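Local coordinates for ureidoglycolate hydrolase (Arabidopsis thaliana, PDB 4PXE), which hydrolyses (S)-ureidoglycolate to glyoxylate, ammonium and carbon dioxide, using two manganese ions per subunit of a homodimer in purine catabolism, at residues A[233-238]-A[336-341]; A[140-145]-A[166-171]; A[360-365]-A[417-422]; A[218-223]-A[366-371]; A[52-57]-A[107-112]. All coordinates share one frame; numbering follows the deposited sequence. Where two conformers were deposited one is given.

Interaction 3 links interactions 4 and 5, touching both, while those two do not meet. Interactions 3 and 4 share the turn out of helix 352-364, where Leu-367 N lies 2.9 Å from Ala-362 O. Interaction 3 reaches interaction 5 through Val-417, whose CG2 lies 3.6 Å from Gly-110 O. Interactions 1 and 4 both use strand 222-239, with their centres about 42 Å apart. Interaction 2 comes within about 5 Å (nearest atoms) of interaction 1 without touching it. The metal site is approached by interaction 5, with the Val-108 side chain about 6 Å from that of His-92; in interaction 1 the Ser-233 side chain is about 9 Å from a bound glyoxylate.

Interaction 1 of 5, residues A[233-238]-A[336-341]; sequences SLKVEF and LSEFKI
Val-236 and Phe-339 stand side by side and point the same way off the sheet, with CG2 of the valine 3.7 Å from CD1 of the Phe-339 ring. The other valine branch, CG1, meets CD1 of Leu-336 at 3.7 Å. That leucine methyl is shared: it also comes to 3.9 Å from CE1 of Phe-238, and the leucine crosses both neighbours obliquely. CG of Leu-336 is anti to the backbone N (chi1 180°), and from there CD1 reaches between Val-236 and Phe-238. At the other end Leu-234 runs alongside Ile-341, its CD2 lying 3.7 Å from CG1 of the isoleucine, while its CD1 approaches CZ of Phe-339. Helices 256-272 and 311-332 pack on this apolar face.

The two strands are antiparallel, within the region involved in dimerization, and a classic beta bulge shifts their register: Ser-337 and Glu-338 both face Glu-237. Its carbonyl oxygen takes Ser-337 N at 3.0 Å and, weakly, Glu-338 N.

The other face is charged. The carboxylates of Glu-237 and Glu-338 are turned 76° against each other, with OE2 of Glu-237 3.8 Å from OE1 of Glu-338. Any repulsion between them is probably eased by His-301, whose ND1 is hydrogen-bonded to OE2 of Glu-237, and by a long salt bridge of 3.9 Å from Lys-235 NZ to Glu-338 OE2. A water joins OE1 of Glu-237 to OG of Ser-337.

Interaction 2 of 5, residues A[140-145]-A[166-171]; sequences TRFGIS and VVDGQN
Arg-141 grips a single oxygen of Asp-168 side-on: NE reaches OD1 at 2.9 Å and NH2 reaches the same OD1 at 3.0 Å. The guanidinium and carboxylate planes are only 14° apart. NE uses the anti lone pair of OD1, whereas NH2 meets that oxygen nearly along its C-O bond. The arginine gets there with CG anti to the backbone N (chi1 -173°) and a chain extended from CG to NE, and its NH1 is held by the carbonyl of Leu-42.

The second carboxylate oxygen looks after its own loop. Gln-170 N donates to OD2 of Asp-168 at 2.8 Å, from above the carboxylate plane, which makes an Asx turn inside the type I beta turn Asp-168 to Asn-171; Val-172 N bonds to OD2 as well. A water links Arg-141 O to Gly-169 N. The loop that carries metal ligand Glu-138 is thereby tied to the connection between helices 156-164 and 174-180.

Nearer the backbone, CG of Arg-141 sits 3.7 Å above the centre of the Phe-142 ring. An alanine in place of Arg-141 would probably leave OD1 of the buried Asp-168 without both donors and bare that part of the ring face. The ring's edge meets the backbone, CD1 lying 3.6 Å from Val-167 C. Val-166 crosses Phe-142 at about a right angle, and its CG1 meets CD1 of Ile-144 tip to tip at 4.0 Å.

Interaction 3 of 5, residues A[360-365]-A[417-422]; sequences EAATEL and VKVLSL
Leu-365 comes down on helix 410-429 at Lys-418; one residue earlier in that helix, the carbonyl oxygen of Val-417 is held twice by Ser-421, whose N donates to it at 2.8 Å and whose OG donates at 3.0 Å, the hydroxyl approaching from 40° above the carbonyl plane. No hydrogen bond joins the two segments themselves: this is an apolar helix-helix crossing that joins the end of helix 352-364 to helix 410-429, the last of the chain.

Leu-365, the first residue to leave helix 352-364, does much of the reaching. Its CD1 lies against the backbone of the other helix, 3.6 Å from Lys-418 O, and also touches CB of Lys-418 and CG2 of Val-419. Leu-365 and Leu-422 slide past each other in opposite directions, CG of the former 3.8 Å from CD2 of the latter. Leu-422 holds its CG anti to the backbone N (chi1 -172°), which sets that atom over the small Ala-361, 3.9 Å from its CB. On the outer side Glu-364 crosses Leu-422 at about a right angle, while its OE2 makes a salt bridge to Lys-426. CG2 of Val-419 meets CA of Ala-362.

The two short helix axes pass 8.9 Å apart at a crossing angle of 121°, and the small alanines probably help the backbones approach, CA of Ala-361 lying 5.7 Å from CA of Val-419.

Around this crossing, helix 9-12 touches both leucines through Ala-10. Helix 105-120 packs on the side of Leu-420 and Ser-421, and Ile-392 of strand 389-394 lies against Val-419 and Leu-420.

Interaction 4 of 5, residues A[218-223]-A[366-371]; sequences EGLDIG and NLSHKM
Lys-370 leans over Leu-220 from its first atoms onward. Its CB is 3.8 Å from CD1 of the leucine, CG passes the same methyl, and CD meets it at 3.7 Å; the two side chains cross at about a right angle. CD also comes near OE1 of Glu-218. A bend at chi3 (-66°) turns CE beside that oxygen, and NZ then bonds to OE1 of Glu-218 at 3.0 Å from the syn side, with a weaker bond to OE2 at 3.4 Å. An alanine here would probably leave the Glu-218 carboxylate without its positive mate and strip the CG and CD contacts from CD1 of Leu-220.

The backbones meet as parallel strands, Ile-222 beside His-369 and Gly-223 beside Lys-370, with Lys-370 N donating to Ile-222 O at 3.2 Å. Ahead of this pairing, just past the Schellman motif at Gly-219 that ends helix 214-218, Ser-368 and Asp-221 exchange bonds. Asp-221 N donates to Ser-368 OG at 3.0 Å, and Ser-368 N donates to OD2 of Asp-221 at 2.9 Å, on the anti side of the carboxylate. A water also connects Gly-219 O with the serine hydroxyl.

The chemistry is thus of two kinds: an ion pair at the surface, probably weakened by solvent, and a reciprocal pairing of side chain with backbone that probably helps set where the strands begin to align.

Interaction 5 of 5, residues A[52-57]-A[107-112]; sequences RYVKNL and GVLGAI
This is a purely apolar contact between two helices that run almost parallel, 52-57 on helix 45-60 and 107-112 on helix 105-120, in the part of the M20 fold that carries the metal site. The short axes lie 10.8 Å apart at an angle of 15°, so side chains rather than backbones do the touching.

Val-54 serves two partners with one methyl: its CG1 meets CG1 of Val-108 at 3.8 Å and CD1 of Ile-112 at 4.0 Å. It crosses Val-108 at about a right angle and Ile-112 at a slant. A turn further on, CD1 of Leu-57 comes to 3.6 Å from CD2 of Leu-109, while CB of Leu-57 rests on CD1 of Ile-112. Ile-112 holds CG1 anti to the carbonyl carbon (chi1 -62°), and CD1 continues from it in extended form (chi2 172°) to Val-54 and Leu-57. Tyr-53 offers its ring edge to CD2 of Leu-109, and its hydroxyl is hydrogen-bonded to Glu-26.

Both valines also pack on Leu-133 of strand 129-133 and on Ile-93, next to metal ligand His-92. Ile-112 reaches Ile-131 of the same strand, and helix 17-28 covers the side of Tyr-53, Leu-57 and Leu-109.

Interaction 1 of 5, residues A[233-238]-A[336-341]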
# COMPACT_ATOMS: atom_id res chain seq x y z
N SER A 233 20.50 0.59 -3.30
CA SER A 233 19.08 0.27 -3.23
C SER A 233 18.61 -0.40 -4.51
O SER A 233 19.15 -0.16 -5.59
CB SER A 233 18.23 1.51 -2.91
OG SER A 233 18.10 2.33 -4.04
N LEU A 234 17.62 -1.27 -4.36
CA LEU A 234 17.11 -2.09 -5.45
C LEU A 234 15.59 -1.96 -5.51
O LEU A 234 14.93 -1.85 -4.47
CB LEU A 234 17.44 -3.56 -5.20
CG LEU A 234 18.81 -3.97 -4.65
CD1 LEU A 234 18.85 -5.46 -4.37
CD2 LEU A 234 19.89 -3.61 -5.66
N LYS A 235 15.04 -1.99 -6.72
CA LYS A 235 13.60 -2.13 -6.93
C LYS A 235 13.35 -3.45 -7.65
O LYS A 235 13.99 -3.73 -8.66
CB LYS A 235 13.08 -1.00 -7.82
CG LYS A 235 12.74 0.28 -7.11
CD LYS A 235 11.64 1.03 -7.86
CE LYS A 235 12.10 1.43 -9.27
NZ LYS A 235 11.01 2.15 -10.01
N VAL A 236 12.41 -4.24 -7.13
CA VAL A 236 12.12 -5.54 -7.69
C VAL A 236 10.62 -5.71 -7.86
O VAL A 236 9.84 -5.35 -6.98
CB VAL A 236 12.66 -6.67 -6.79
CG1 VAL A 236 12.41 -8.04 -7.40
CG2 VAL A 236 14.15 -6.47 -6.52
N GLU A 237 10.22 -6.23 -9.01
CA GLU A 237 8.82 -6.58 -9.22
C GLU A 237 8.66 -8.00 -9.76
O GLU A 237 9.45 -8.45 -10.60
CB GLU A 237 8.12 -5.58 -10.15
CG GLU A 237 8.11 -4.17 -9.59
CD GLU A 237 7.14 -3.24 -10.31
OE1 GLU A 237 6.73 -3.56 -11.45
OE2 GLU A 237 6.79 -2.20 -9.73
N PHE A 238 7.65 -8.69 -9.24
CA PHE A 238 7.26 -10.00 -9.74
C PHE A 238 5.86 -9.89 -10.34
O PHE A 238 5.03 -9.15 -9.83
CB PHE A 238 7.21 -11.02 -8.61
CG PHE A 238 8.54 -11.34 -7.99
CD1 PHE A 238 9.45 -12.18 -8.62
CD2 PHE A 238 8.86 -10.83 -6.74
CE1 PHE A 238 10.65 -12.50 -8.03
CE2 PHE A 238 10.07 -11.15 -6.13
CZ PHE A 238 10.96 -11.98 -6.78
N LEU A 336 10.07 -12.34 -13.29
CA LEU A 336 10.83 -11.28 -12.65
C LEU A 336 10.77 -10.11 -13.63
O LEU A 336 11.60 -10.01 -14.54
CB LEU A 336 12.27 -11.72 -12.40
CG LEU A 336 13.20 -10.71 -11.74
CD1 LEU A 336 12.64 -10.16 -10.43
CD2 LEU A 336 14.57 -11.34 -11.52
N SER A 337 9.77 -9.26 -13.45
CA SER A 337 9.47 -8.22 -14.42
C SER A 337 10.33 -6.96 -14.26
O SER A 337 10.48 -6.17 -15.19
CB SER A 337 7.98 -7.87 -14.39
OG SER A 337 7.58 -7.46 -13.10
N GLU A 338 10.89 -6.79 -13.07
CA GLU A 338 11.84 -5.70 -12.85
C GLU A 338 12.86 -6.11 -11.81
O GLU A 338 12.51 -6.62 -10.75
CB GLU A 338 11.12 -4.43 -12.38
CG GLU A 338 12.06 -3.29 -12.04
CD GLU A 338 11.33 -2.00 -11.76
OE1 GLU A 338 10.35 -2.03 -10.99
OE2 GLU A 338 11.73 -0.96 -12.33
N PHE A 339 14.13 -5.89 -12.14
CA PHE A 339 15.20 -5.94 -11.15
C PHE A 339 16.12 -4.78 -11.46
O PHE A 339 16.94 -4.85 -12.39
CB PHE A 339 15.95 -7.28 -11.16
CG PHE A 339 16.85 -7.46 -9.96
CD1 PHE A 339 16.42 -8.18 -8.87
CD2 PHE A 339 18.09 -6.84 -9.91
CE1 PHE A 339 17.24 -8.32 -7.75
CE2 PHE A 339 18.91 -6.98 -8.80
CZ PHE A 339 18.48 -7.72 -7.72
N LYS A 340 15.97 -3.69 -10.71
CA LYS A 340 16.69 -2.46 -11.00
C LYS A 340 17.56 -2.09 -9.82
O LYS A 340 17.07 -1.90 -8.70
CB LYS A 340 15.69 -1.32 -11.27
CG LYS A 340 16.31 0.03 -11.62
CD LYS A 340 15.24 1.12 -11.71
CE LYS A 340 15.78 2.42 -12.28
NZ LYS A 340 16.08 2.31 -13.74
N ILE A 341 18.86 -1.99 -10.05
CA ILE A 341 19.75 -1.42 -9.05
C ILE A 341 19.66 0.09 -9.21
O ILE A 341 20.21 0.68 -10.15
CB ILE A 341 21.20 -1.92 -9.23
CG1 ILE A 341 21.25 -3.45 -9.12
CG2 ILE A 341 22.12 -1.25 -8.21
CD1 ILE A 341 22.61 -4.06 -9.40
O HOH W 1 7.07 -4.83 -13.55

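Interaction 2 of 5, residues A[140-145]-A[166-171]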
# COMPACT_ATOMS: atom_id res chain seq x y z
N THR A 140 12.33 9.22 -0.55
CA THR A 140 10.89 8.97 -0.45
C THR A 140 10.07 9.16 -1.73
O THR A 140 9.28 8.28 -2.11
CB THR A 140 10.26 9.86 0.64
OG1 THR A 140 11.03 9.73 1.85
CG2 THR A 140 8.81 9.46 0.93
N ARG A 141 10.25 10.30 -2.38
CA ARG A 141 9.34 10.63 -3.47
C ARG A 141 9.67 9.93 -4.79
O ARG A 141 8.79 9.35 -5.41
CB ARG A 141 9.25 12.14 -3.69
CG ARG A 141 8.18 12.49 -4.71
CD ARG A 141 7.70 13.93 -4.61
NE ARG A 141 6.54 14.12 -5.48
CZ ARG A 141 5.80 15.21 -5.54
NH1 ARG A 141 6.09 16.28 -4.80
NH2 ARG A 141 4.75 15.24 -6.37
N PHE A 142 10.93 10.02 -5.21
CA PHE A 142 11.34 9.50 -6.51
C PHE A 142 12.25 8.27 -6.44
O PHE A 142 12.69 7.77 -7.47
CB PHE A 142 12.01 10.61 -7.35
CG PHE A 142 11.12 11.80 -7.58
CD1 PHE A 142 10.04 11.71 -8.44
CD2 PHE A 142 11.36 13.01 -6.93
CE1 PHE A 142 9.21 12.78 -8.66
CE2 PHE A 142 10.54 14.10 -7.14
CZ PHE A 142 9.46 13.98 -8.01
N GLY A 143 12.54 7.79 -5.23
CA GLY A 143 13.43 6.64 -5.08
C GLY A 143 14.90 7.02 -5.17
O GLY A 143 15.78 6.16 -5.16
N ILE A 144 15.15 8.32 -5.26
CA ILE A 144 16.50 8.86 -5.43
C ILE A 144 16.94 9.56 -4.15
O ILE A 144 16.35 10.57 -3.76
CB ILE A 144 16.53 9.88 -6.59
CG1 ILE A 144 16.08 9.21 -7.90
CG2 ILE A 144 17.92 10.49 -6.74
CD1 ILE A 144 15.62 10.21 -8.95
N SER A 145 17.97 9.02 -3.49
CA SER A 145 18.53 9.67 -2.30
C SER A 145 19.46 10.79 -2.75
O SER A 145 19.94 10.79 -3.88
CB SER A 145 19.30 8.66 -1.46
OG SER A 145 20.42 8.17 -2.19
N VAL A 166 12.01 10.22 -14.87
CA VAL A 166 11.71 10.11 -13.44
C VAL A 166 10.30 10.59 -13.08
O VAL A 166 9.92 11.71 -13.41
CB VAL A 166 12.75 10.83 -12.59
CG1 VAL A 166 12.30 10.89 -11.13
CG2 VAL A 166 14.09 10.14 -12.71
N VAL A 167 9.55 9.72 -12.41
CA VAL A 167 8.22 10.03 -11.90
C VAL A 167 8.09 9.48 -10.48
O VAL A 167 8.85 8.60 -10.07
CB VAL A 167 7.09 9.39 -12.76
CG1 VAL A 167 7.09 9.95 -14.18
CG2 VAL A 167 7.22 7.86 -12.77
N ASP A 168 7.12 9.98 -9.72
CA ASP A 168 6.87 9.45 -8.38
C ASP A 168 5.85 8.31 -8.39
O ASP A 168 5.44 7.86 -9.46
CB ASP A 168 6.52 10.55 -7.36
CG ASP A 168 5.18 11.22 -7.61
OD1 ASP A 168 4.97 12.33 -7.06
OD2 ASP A 168 4.32 10.65 -8.32
N GLY A 169 5.45 7.87 -7.21
CA GLY A 169 4.53 6.75 -7.08
C GLY A 169 3.14 7.03 -7.63
O GLY A 169 2.37 6.10 -7.87
N GLN A 170 2.82 8.31 -7.81
CA GLN A 170 1.51 8.69 -8.34
C GLN A 170 1.64 9.16 -9.78
O GLN A 170 0.76 9.84 -10.31
CB GLN A 170 0.86 9.78 -7.47
CG GLN A 170 0.40 9.31 -6.09
CD GLN A 170 1.55 9.03 -5.14
OE1 GLN A 170 2.39 9.90 -4.88
NE2 GLN A 170 1.61 7.81 -4.62
N ASN A 171 2.76 8.79 -10.40
CA ASN A 171 3.06 9.14 -11.79
C ASN A 171 3.22 10.64 -12.06
O ASN A 171 3.08 11.09 -13.19
CB ASN A 171 2.03 8.52 -12.75
CG ASN A 171 2.17 7.01 -12.85
OD1 ASN A 171 3.28 6.47 -12.76
ND2 ASN A 171 1.05 6.32 -13.04
O HOH W 2 6.33 8.55 -4.53

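Interaction 3 of 5, residues A[360-365]-A[417-422]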
# COMPACT_ATOMS: atom_id res chain seq x y z
N GLU A 360 40.54 19.33 16.80
CA GLU A 360 41.13 20.47 17.48
C GLU A 360 40.07 21.38 18.06
O GLU A 360 40.19 21.84 19.20
CB GLU A 360 42.06 21.25 16.55
CG GLU A 360 43.37 20.51 16.27
CD GLU A 360 44.17 21.10 15.12
OE1 GLU A 360 43.73 22.08 14.48
OE2 GLU A 360 45.27 20.54 14.87
N ALA A 361 39.02 21.64 17.29
CA ALA A 361 37.93 22.50 17.75
C ALA A 361 37.25 21.90 18.98
O ALA A 361 37.02 22.59 19.97
CB ALA A 361 36.93 22.75 16.64
N ALA A 362 36.92 20.60 18.92
CA ALA A 362 36.31 19.93 20.07
C ALA A 362 37.21 20.01 21.31
O ALA A 362 36.74 20.32 22.41
CB ALA A 362 35.96 18.48 19.73
N THR A 363 38.50 19.76 21.14
CA THR A 363 39.45 19.87 22.24
C THR A 363 39.51 21.29 22.82
O THR A 363 39.50 21.46 24.05
CB THR A 363 40.85 19.42 21.78
OG1 THR A 363 40.78 18.07 21.32
CG2 THR A 363 41.85 19.51 22.94
N GLU A 364 39.56 22.30 21.96
CA GLU A 364 39.59 23.70 22.43
C GLU A 364 38.34 24.08 23.20
O GLU A 364 38.37 24.99 24.03
CB GLU A 364 39.80 24.66 21.25
CG GLU A 364 41.19 24.57 20.66
CD GLU A 364 41.37 25.41 19.42
OE1 GLU A 364 40.66 26.44 19.29
OE2 GLU A 364 42.21 25.04 18.57
N LEU A 365 37.24 23.39 22.92
CA LEU A 365 35.96 23.67 23.58
C LEU A 365 35.75 22.79 24.79
O LEU A 365 34.66 22.79 25.39
CB LEU A 365 34.81 23.49 22.59
CG LEU A 365 34.74 24.57 21.52
CD1 LEU A 365 33.89 24.11 20.33
CD2 LEU A 365 34.18 25.86 22.12
N VAL A 417 26.87 22.70 17.52
CA VAL A 417 26.91 24.03 16.91
C VAL A 417 28.21 24.75 17.23
O VAL A 417 28.81 25.39 16.35
CB VAL A 417 25.68 24.88 17.32
CG1 VAL A 417 25.87 26.34 16.92
CG2 VAL A 417 24.40 24.31 16.71
N LYS A 418 28.69 24.64 18.46
CA LYS A 418 29.95 25.28 18.82
C LYS A 418 31.12 24.69 18.05
O LYS A 418 31.97 25.44 17.57
CB LYS A 418 30.21 25.17 20.32
CG LYS A 418 29.29 26.02 21.18
CD LYS A 418 29.55 25.74 22.65
CE LYS A 418 28.63 26.55 23.53
NZ LYS A 418 28.71 26.09 24.94
N VAL A 419 31.17 23.36 17.94
CA VAL A 419 32.23 22.73 17.16
C VAL A 419 32.14 23.15 15.69
O VAL A 419 33.15 23.45 15.05
CB VAL A 419 32.20 21.20 17.29
CG1 VAL A 419 33.20 20.54 16.33
CG2 VAL A 419 32.47 20.79 18.73
N LEU A 420 30.92 23.21 15.16
CA LEU A 420 30.73 23.67 13.79
C LEU A 420 31.21 25.11 13.59
O LEU A 420 31.94 25.39 12.64
CB LEU A 420 29.27 23.53 13.38
CG LEU A 420 28.95 23.97 11.95
CD1 LEU A 420 29.75 23.16 10.94
CD2 LEU A 420 27.45 23.84 11.68
N SER A 421 30.81 26.00 14.50
CA SER A 421 31.24 27.40 14.45
C SER A 421 32.75 27.53 14.43
O SER A 421 33.33 28.26 13.62
CB SER A 421 30.70 28.16 15.66
OG SER A 421 29.28 28.24 15.64
N LEU A 422 33.40 26.83 15.36
CA LEU A 422 34.84 26.97 15.53
C LEU A 422 35.59 26.32 14.38
O LEU A 422 36.62 26.83 13.94
CB LEU A 422 35.26 26.38 16.88
CG LEU A 422 36.70 26.62 17.32
CD1 LEU A 422 37.09 28.11 17.22
CD2 LEU A 422 36.86 26.12 18.74

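Interaction 4 of 5, residues A[218-223]-A[366-371]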
# COMPACT_ATOMS: atom_id res chain seq x y z
N GLU A 218 29.00 5.88 25.50
CA GLU A 218 30.37 6.11 25.95
C GLU A 218 30.54 7.41 26.74
O GLU A 218 31.62 7.71 27.24
CB GLU A 218 31.35 6.01 24.78
CG GLU A 218 31.32 4.61 24.20
CD GLU A 218 32.27 4.36 23.05
OE1 GLU A 218 33.10 5.22 22.74
OE2 GLU A 218 32.16 3.25 22.47
N GLY A 219 29.46 8.18 26.84
CA GLY A 219 29.49 9.45 27.55
C GLY A 219 30.27 10.55 26.86
O GLY A 219 30.83 11.43 27.52
N LEU A 220 30.28 10.53 25.54
CA LEU A 220 31.09 11.47 24.76
C LEU A 220 30.23 12.53 24.09
O LEU A 220 29.06 12.30 23.80
CB LEU A 220 31.89 10.73 23.69
CG LEU A 220 32.84 9.64 24.20
CD1 LEU A 220 33.39 8.83 23.03
CD2 LEU A 220 33.98 10.28 24.99
N ASP A 221 30.83 13.70 23.83
CA ASP A 221 30.08 14.83 23.29
C ASP A 221 29.99 14.88 21.77
O ASP A 221 28.99 15.35 21.22
CB ASP A 221 30.72 16.15 23.75
CG ASP A 221 30.75 16.29 25.26
OD1 ASP A 221 29.72 16.03 25.91
OD2 ASP A 221 31.82 16.67 25.79
N ILE A 222 31.06 14.45 21.10
CA ILE A 222 31.22 14.71 19.68
C ILE A 222 31.82 13.52 18.96
O ILE A 222 32.78 12.92 19.43
CB ILE A 222 32.19 15.92 19.46
CG1 ILE A 222 31.59 17.21 20.02
CG2 ILE A 222 32.54 16.09 17.98
CD1 ILE A 222 30.36 17.72 19.27
N GLY A 223 31.24 13.15 17.83
CA GLY A 223 31.85 12.18 16.94
C GLY A 223 32.50 12.86 15.76
O GLY A 223 31.88 13.68 15.07
N ASN A 366 36.77 22.01 25.14
CA ASN A 366 36.71 21.09 26.28
C ASN A 366 35.61 20.05 26.12
O ASN A 366 34.96 19.65 27.09
CB ASN A 366 36.53 21.86 27.60
CG ASN A 366 37.67 22.83 27.87
OD1 ASN A 366 37.45 24.03 28.03
ND2 ASN A 366 38.88 22.30 27.91
N LEU A 367 35.41 19.61 24.88
CA LEU A 367 34.40 18.60 24.57
C LEU A 367 35.08 17.27 24.26
O LEU A 367 36.08 17.23 23.54
CB LEU A 367 33.56 19.03 23.37
CG LEU A 367 32.72 20.29 23.58
CD1 LEU A 367 32.10 20.76 22.28
CD2 LEU A 367 31.63 20.05 24.63
N SER A 368 34.56 16.19 24.82
CA SER A 368 35.12 14.88 24.56
C SER A 368 34.68 14.39 23.18
O SER A 368 33.59 14.74 22.70
CB SER A 368 34.68 13.89 25.63
OG SER A 368 33.26 13.77 25.64
N HIS A 369 35.51 13.58 22.54
CA HIS A 369 35.22 13.15 21.18
C HIS A 369 35.90 11.84 20.83
O HIS A 369 36.85 11.44 21.50
CB HIS A 369 35.62 14.23 20.18
CG HIS A 369 37.00 14.77 20.40
ND1 HIS A 369 38.09 14.32 19.70
CD2 HIS A 369 37.46 15.70 21.27
CE1 HIS A 369 39.17 14.97 20.11
NE2 HIS A 369 38.81 15.82 21.06
N LYS A 370 35.39 11.17 19.80
CA LYS A 370 36.06 10.01 19.26
C LYS A 370 35.89 9.98 17.75
O LYS A 370 35.01 10.64 17.21
CB LYS A 370 35.51 8.71 19.87
CG LYS A 370 34.17 8.30 19.29
CD LYS A 370 33.67 6.97 19.87
CE LYS A 370 34.57 5.82 19.47
NZ LYS A 370 34.07 4.52 19.99
N MET A 371 36.75 9.22 17.09
CA MET A 371 36.65 8.98 15.66
C MET A 371 35.64 7.88 15.43
O MET A 371 35.65 6.87 16.13
CB MET A 371 38.00 8.52 15.12
CG MET A 371 39.14 9.50 15.36
SD MET A 371 38.89 11.01 14.44
CE MET A 371 40.35 11.94 14.92
O HOH W 3 31.59 14.14 27.85

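Interaction 5 of 5, residues A[52-57]-A[107-112]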
# COMPACT_ATOMS: atom_id res chain seq x y z
N ARG A 52 10.57 28.04 3.17
CA ARG A 52 10.33 29.45 3.44
C ARG A 52 10.79 29.83 4.85
O ARG A 52 11.38 30.88 5.05
CB ARG A 52 8.86 29.80 3.21
CG ARG A 52 8.42 29.64 1.76
CD ARG A 52 6.92 29.77 1.59
NE ARG A 52 6.40 31.03 2.12
CZ ARG A 52 6.29 32.15 1.41
NH1 ARG A 52 6.67 32.17 0.14
NH2 ARG A 52 5.80 33.25 1.97
N TYR A 53 10.52 28.94 5.81
CA TYR A 53 10.93 29.16 7.19
C TYR A 53 12.45 29.28 7.28
O TYR A 53 12.97 30.20 7.90
CB TYR A 53 10.41 28.01 8.06
CG TYR A 53 10.70 28.14 9.54
CD1 TYR A 53 11.91 27.71 10.07
CD2 TYR A 53 9.76 28.67 10.41
CE1 TYR A 53 12.17 27.81 11.43
CE2 TYR A 53 10.01 28.78 11.77
CZ TYR A 53 11.23 28.35 12.27
OH TYR A 53 11.49 28.45 13.62
N VAL A 54 13.15 28.37 6.62
CA VAL A 54 14.61 28.38 6.61
C VAL A 54 15.19 29.61 5.88
O VAL A 54 16.12 30.25 6.37
CB VAL A 54 15.19 27.07 6.02
CG1 VAL A 54 16.69 27.19 5.84
CG2 VAL A 54 14.86 25.89 6.93
N LYS A 55 14.64 29.93 4.72
CA LYS A 55 15.10 31.11 3.98
C LYS A 55 14.93 32.39 4.80
O LYS A 55 15.78 33.28 4.76
CB LYS A 55 14.40 31.20 2.62
CG LYS A 55 15.01 30.25 1.58
CD LYS A 55 14.36 30.36 0.20
CE LYS A 55 13.00 29.69 0.17
NZ LYS A 55 12.33 29.85 -1.18
N ASN A 56 13.83 32.48 5.56
CA ASN A 56 13.60 33.61 6.45
C ASN A 56 14.70 33.71 7.51
O ASN A 56 15.25 34.79 7.75
CB ASN A 56 12.21 33.53 7.08
CG ASN A 56 11.92 34.68 8.01
OD1 ASN A 56 11.81 34.51 9.22
ND2 ASN A 56 11.79 35.88 7.45
N LEU A 57 15.04 32.58 8.13
CA LEU A 57 16.13 32.57 9.10
C LEU A 57 17.48 32.95 8.49
O LEU A 57 18.27 33.65 9.11
CB LEU A 57 16.22 31.21 9.79
CG LEU A 57 15.06 30.82 10.69
CD1 LEU A 57 15.35 29.49 11.36
CD2 LEU A 57 14.83 31.90 11.74
N GLY A 107 21.48 19.98 11.27
CA GLY A 107 22.57 20.53 10.47
C GLY A 107 22.19 21.73 9.61
O GLY A 107 23.08 22.39 9.07
N VAL A 108 20.90 22.01 9.48
CA VAL A 108 20.45 23.20 8.76
C VAL A 108 20.21 24.36 9.75
O VAL A 108 20.86 25.42 9.66
CB VAL A 108 19.18 22.93 7.93
CG1 VAL A 108 18.68 24.23 7.28
CG2 VAL A 108 19.44 21.88 6.86
N LEU A 109 19.31 24.16 10.70
CA LEU A 109 19.08 25.17 11.74
C LEU A 109 20.33 25.40 12.58
O LEU A 109 20.62 26.53 12.98
CB LEU A 109 17.90 24.79 12.63
CG LEU A 109 16.55 24.69 11.91
CD1 LEU A 109 15.43 24.34 12.88
CD2 LEU A 109 16.22 25.98 11.21
N GLY A 110 21.08 24.33 12.82
CA GLY A 110 22.31 24.44 13.59
C GLY A 110 23.39 25.20 12.84
O GLY A 110 24.21 25.89 13.44
N ALA A 111 23.40 25.10 11.51
CA ALA A 111 24.37 25.84 10.71
C ALA A 111 24.04 27.33 10.75
O ALA A 111 24.94 28.17 10.84
CB ALA A 111 24.41 25.34 9.28
N ILE A 112 22.76 27.65 10.67
CA ILE A 112 22.33 29.05 10.77
C ILE A 112 22.69 29.59 12.16
O ILE A 112 23.22 30.69 12.28
CB ILE A 112 20.83 29.22 10.45
CG1 ILE A 112 20.55 28.77 9.02
CG2 ILE A 112 20.41 30.68 10.65
CD1 ILE A 112 19.08 28.72 8.65